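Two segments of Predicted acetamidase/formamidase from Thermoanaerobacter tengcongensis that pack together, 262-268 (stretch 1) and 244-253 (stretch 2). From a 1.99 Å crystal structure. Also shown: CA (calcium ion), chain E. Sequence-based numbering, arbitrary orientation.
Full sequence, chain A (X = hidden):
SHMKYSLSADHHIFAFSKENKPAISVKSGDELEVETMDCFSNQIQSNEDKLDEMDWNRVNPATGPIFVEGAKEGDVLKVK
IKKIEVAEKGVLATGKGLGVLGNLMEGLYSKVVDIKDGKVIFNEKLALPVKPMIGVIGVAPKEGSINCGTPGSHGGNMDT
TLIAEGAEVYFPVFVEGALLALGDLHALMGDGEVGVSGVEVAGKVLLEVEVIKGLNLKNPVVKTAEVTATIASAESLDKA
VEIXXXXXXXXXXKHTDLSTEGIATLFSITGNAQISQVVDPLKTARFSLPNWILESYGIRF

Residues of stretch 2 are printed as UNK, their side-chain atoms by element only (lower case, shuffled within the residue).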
# COMPACT_ATOMS: atom_id res chain seq x y z
N GLY A 262 10.12 -15.61 -14.17
CA GLY A 262 10.92 -14.38 -14.21
C GLY A 262 10.03 -13.16 -13.79
O GLY A 262 10.39 -12.39 -12.92
N ILE A 263 8.86 -13.07 -14.39
CA ILE A 263 7.91 -12.05 -14.08
C ILE A 263 7.48 -12.10 -12.61
O ILE A 263 7.64 -11.09 -11.92
CB ILE A 263 6.70 -12.11 -15.04
CG1 ILE A 263 7.15 -11.70 -16.43
CG2 ILE A 263 5.57 -11.20 -14.55
CD1 ILE A 263 6.07 -12.00 -17.58
N ALA A 264 6.99 -13.27 -12.15
CA ALA A 264 6.47 -13.39 -10.80
C ALA A 264 7.53 -13.09 -9.74
O ALA A 264 7.24 -12.40 -8.72
CB ALA A 264 5.87 -14.80 -10.54
N THR A 265 8.75 -13.59 -9.97
CA THR A 265 9.79 -13.39 -8.93
C THR A 265 10.33 -11.96 -8.96
O THR A 265 10.70 -11.37 -7.89
CB THR A 265 10.94 -14.38 -9.03
OG1 THR A 265 11.53 -14.31 -10.33
CG2 THR A 265 10.46 -15.86 -8.72
N LEU A 266 10.42 -11.39 -10.14
CA LEU A 266 10.77 -9.96 -10.31
C LEU A 266 9.73 -9.04 -9.59
O LEU A 266 10.12 -8.12 -8.83
CB LEU A 266 10.77 -9.56 -11.80
CG LEU A 266 11.08 -8.05 -12.08
CD1 LEU A 266 12.42 -7.71 -11.62
CD2 LEU A 266 10.99 -7.68 -13.58
N PHE A 267 8.44 -9.34 -9.81
CA PHE A 267 7.38 -8.57 -9.19
C PHE A 267 7.41 -8.74 -7.66
O PHE A 267 7.06 -7.80 -6.92
CB PHE A 267 6.06 -9.11 -9.66
CG PHE A 267 5.63 -8.60 -11.05
CD1 PHE A 267 6.54 -8.02 -11.92
CD2 PHE A 267 4.36 -8.77 -11.45
CE1 PHE A 267 6.14 -7.55 -13.18
CE2 PHE A 267 3.94 -8.34 -12.71
CZ PHE A 267 4.85 -7.71 -13.58
N SER A 268 7.75 -9.94 -7.22
CA SER A 268 7.74 -10.20 -5.81
C SER A 268 8.78 -9.35 -5.09
O SER A 268 8.62 -9.11 -3.84
CB SER A 268 8.09 -11.68 -5.51
OG SER A 268 7.33 -12.23 -4.41
N UNK A 244 -4.85 -6.08 -10.54
CA UNK A 244 -3.69 -5.19 -10.81
C UNK A 244 -2.42 -5.94 -11.15
O UNK A 244 -1.76 -5.55 -12.10
c UNK A 244 -3.40 -4.14 -9.72
N UNK A 245 -2.07 -6.94 -10.38
CA UNK A 245 -0.87 -7.74 -10.63
C UNK A 245 -0.94 -8.47 -11.94
O UNK A 245 0.01 -8.44 -12.70
c UNK A 245 -0.66 -8.75 -9.44
c UNK A 245 -0.43 -7.95 -8.23
c UNK A 245 0.54 -9.72 -9.58
N UNK A 246 -2.08 -9.14 -12.22
CA UNK A 246 -2.22 -9.81 -13.48
C UNK A 246 -2.10 -8.89 -14.68
O UNK A 246 -1.55 -9.32 -15.71
c UNK A 246 -3.91 -12.07 -11.43
c UNK A 246 -3.29 -14.01 -12.25
c UNK A 246 -3.56 -10.64 -13.58
n UNK A 246 -3.75 -13.40 -11.18
n UNK A 246 -3.25 -13.12 -13.22
c UNK A 246 -3.55 -11.88 -12.72
N UNK A 247 -2.59 -7.63 -14.57
CA UNK A 247 -2.62 -6.75 -15.71
C UNK A 247 -1.15 -6.35 -15.93
O UNK A 247 -0.75 -6.27 -17.08
o UNK A 247 -5.75 -4.96 -14.95
c UNK A 247 -3.52 -5.46 -15.53
o UNK A 247 -5.53 -6.81 -16.12
c UNK A 247 -5.04 -5.77 -15.54
N UNK A 248 -0.39 -6.04 -14.87
CA UNK A 248 1.01 -5.83 -15.00
C UNK A 248 1.79 -7.04 -15.55
O UNK A 248 2.79 -6.82 -16.31
c UNK A 248 3.15 -2.09 -13.17
s UNK A 248 3.20 -3.13 -14.70
c UNK A 248 1.71 -5.33 -13.72
c UNK A 248 3.10 -4.78 -14.01
N UNK A 249 1.41 -8.27 -15.14
CA UNK A 249 2.10 -9.48 -15.62
C UNK A 249 1.86 -9.65 -17.16
O UNK A 249 2.73 -10.08 -17.95
c UNK A 249 1.63 -10.74 -14.86
N UNK A 250 0.63 -9.41 -17.58
CA UNK A 250 0.34 -9.43 -19.01
C UNK A 250 1.14 -8.34 -19.81
O UNK A 250 1.61 -8.63 -20.91
o UNK A 250 -2.12 -10.81 -22.51
c UNK A 250 -1.65 -9.35 -20.65
c UNK A 250 -1.68 -10.73 -21.30
o UNK A 250 -1.28 -11.75 -20.64
c UNK A 250 -1.19 -9.38 -19.22
N UNK A 251 1.28 -7.11 -19.30
CA UNK A 251 2.11 -6.12 -19.98
C UNK A 251 3.48 -6.70 -20.16
O UNK A 251 4.05 -6.63 -21.23
c UNK A 251 1.38 -3.59 -19.54
c UNK A 251 0.45 -3.19 -18.36
c UNK A 251 0.62 -3.60 -20.93
c UNK A 251 2.30 -4.80 -19.25
N UNK A 252 4.05 -7.26 -19.11
CA UNK A 252 5.41 -7.89 -19.21
C UNK A 252 5.45 -9.08 -20.15
O UNK A 252 6.39 -9.26 -20.95
c UNK A 252 8.81 -6.04 -16.53
c UNK A 252 6.75 -4.87 -16.19
c UNK A 252 6.74 -7.10 -17.17
c UNK A 252 6.05 -5.98 -16.71
c UNK A 252 8.13 -4.94 -16.09
c UNK A 252 8.11 -7.11 -17.09
c UNK A 252 6.01 -8.26 -17.83
N UNK A 253 4.43 -9.91 -20.09
CA UNK A 253 4.44 -11.08 -20.93
C UNK A 253 4.44 -10.65 -22.43
O UNK A 253 5.18 -11.13 -23.25
n UNK A 253 0.91 -16.09 -22.07
c UNK A 253 2.84 -12.94 -21.67
c UNK A 253 3.19 -11.89 -20.62
c UNK A 253 1.05 -14.61 -22.22
c UNK A 253 2.02 -14.09 -21.14
CA CA E . 6.63 -12.48 -24.36
O HOH W 1 5.76 -14.33 -24.38
O HOH W 2 7.45 -13.63 -22.65

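Position 244 carries a single carbon beyond the backbone, and that carbon is out of reach of stretch 1; one carbon alone means alanine, Ala-244. Position 245 has three carbons, two of them borne on the first, and one of the outer two lies near the ring of Phe-267. This fork at the beta carbon, with no oxygen, makes it Val-245. Its CA-to-CB bond points sideways, yet one methyl, CG1, comes within 4.4 Å of CD2 of Phe-267.

At position 246 one carbon leads to a five-membered ring of three carbons and two nitrogens; the CA-to-CB bond points away from the other helix, and the imidazole makes no contact with it: His-246. Position 247 also points away, with two carbons, the second carrying two oxygens. That short carboxylate is Asp-247, and one of its oxygens is hydrogen-bonded elsewhere in the structure.

Position 248 holds an unbranched run of two carbons, a sulfur and a last carbon, and the carbon just before the sulfur lies close to the ring of Phe-267. This is the thioether of Met-248. Its CG lies 3.4 Å from CZ of Phe-267, while the end of the chain leads away.

Position 249 again has one carbon, lying against both Ile-263 and Phe-267, so it is Ala-249. Here small size coincides with the close approach of the helices: its CA is 6.5 Å from CA of Ile-263, and its CB rests 4.0 Å from Ile-263 CG2 and equally 4.0 Å from Phe-267 CE2.

Position 250 has three carbons, the third bearing two oxygens, and is exposed and directed away, as suits Glu-250. Position 251 has four carbons forked at the second; Leu-251 is buried but makes no contact with stretch 1.

Position 252 shows one carbon followed by a ring of six carbons, with no hydroxyl, touching Ile-263, Leu-266 and Phe-267: Phe-252. It points toward stretch 1, where its CB meets Ile-263 CD1 at 3.7 Å and its CE2 meets Leu-266 CD2 at 4.0 Å. Position 253 ends four carbons in a row with a nitrogen, the first carbon near Ile-263, hence Lys-253. Ile-263 CD1 packs 4.2 Å from its CB, the amine end leads away, and its backbone O binds the calcium ion CA at 2.3 Å.

The side-chain contacts are apolar, and some carbons also lie against backbone N and O atoms; no hydrogen bond joins the helices, whose axes approach to 10.3 Å at 126°. Phe-267 is the knob, seated among Val-245, Met-248, Ala-249 and Phe-252, and it turns its edge to the face of Phe-252, planes at 90° and centroids 5.3 Å apart. The rule to read is spacing: residues 245, 248, 249 and 252 line one side of the helix, while the charged ends of Asp-247, Glu-250 and Lys-253 stay outside the contact.

Stretch 2 (244-253) AVHDMAELFK
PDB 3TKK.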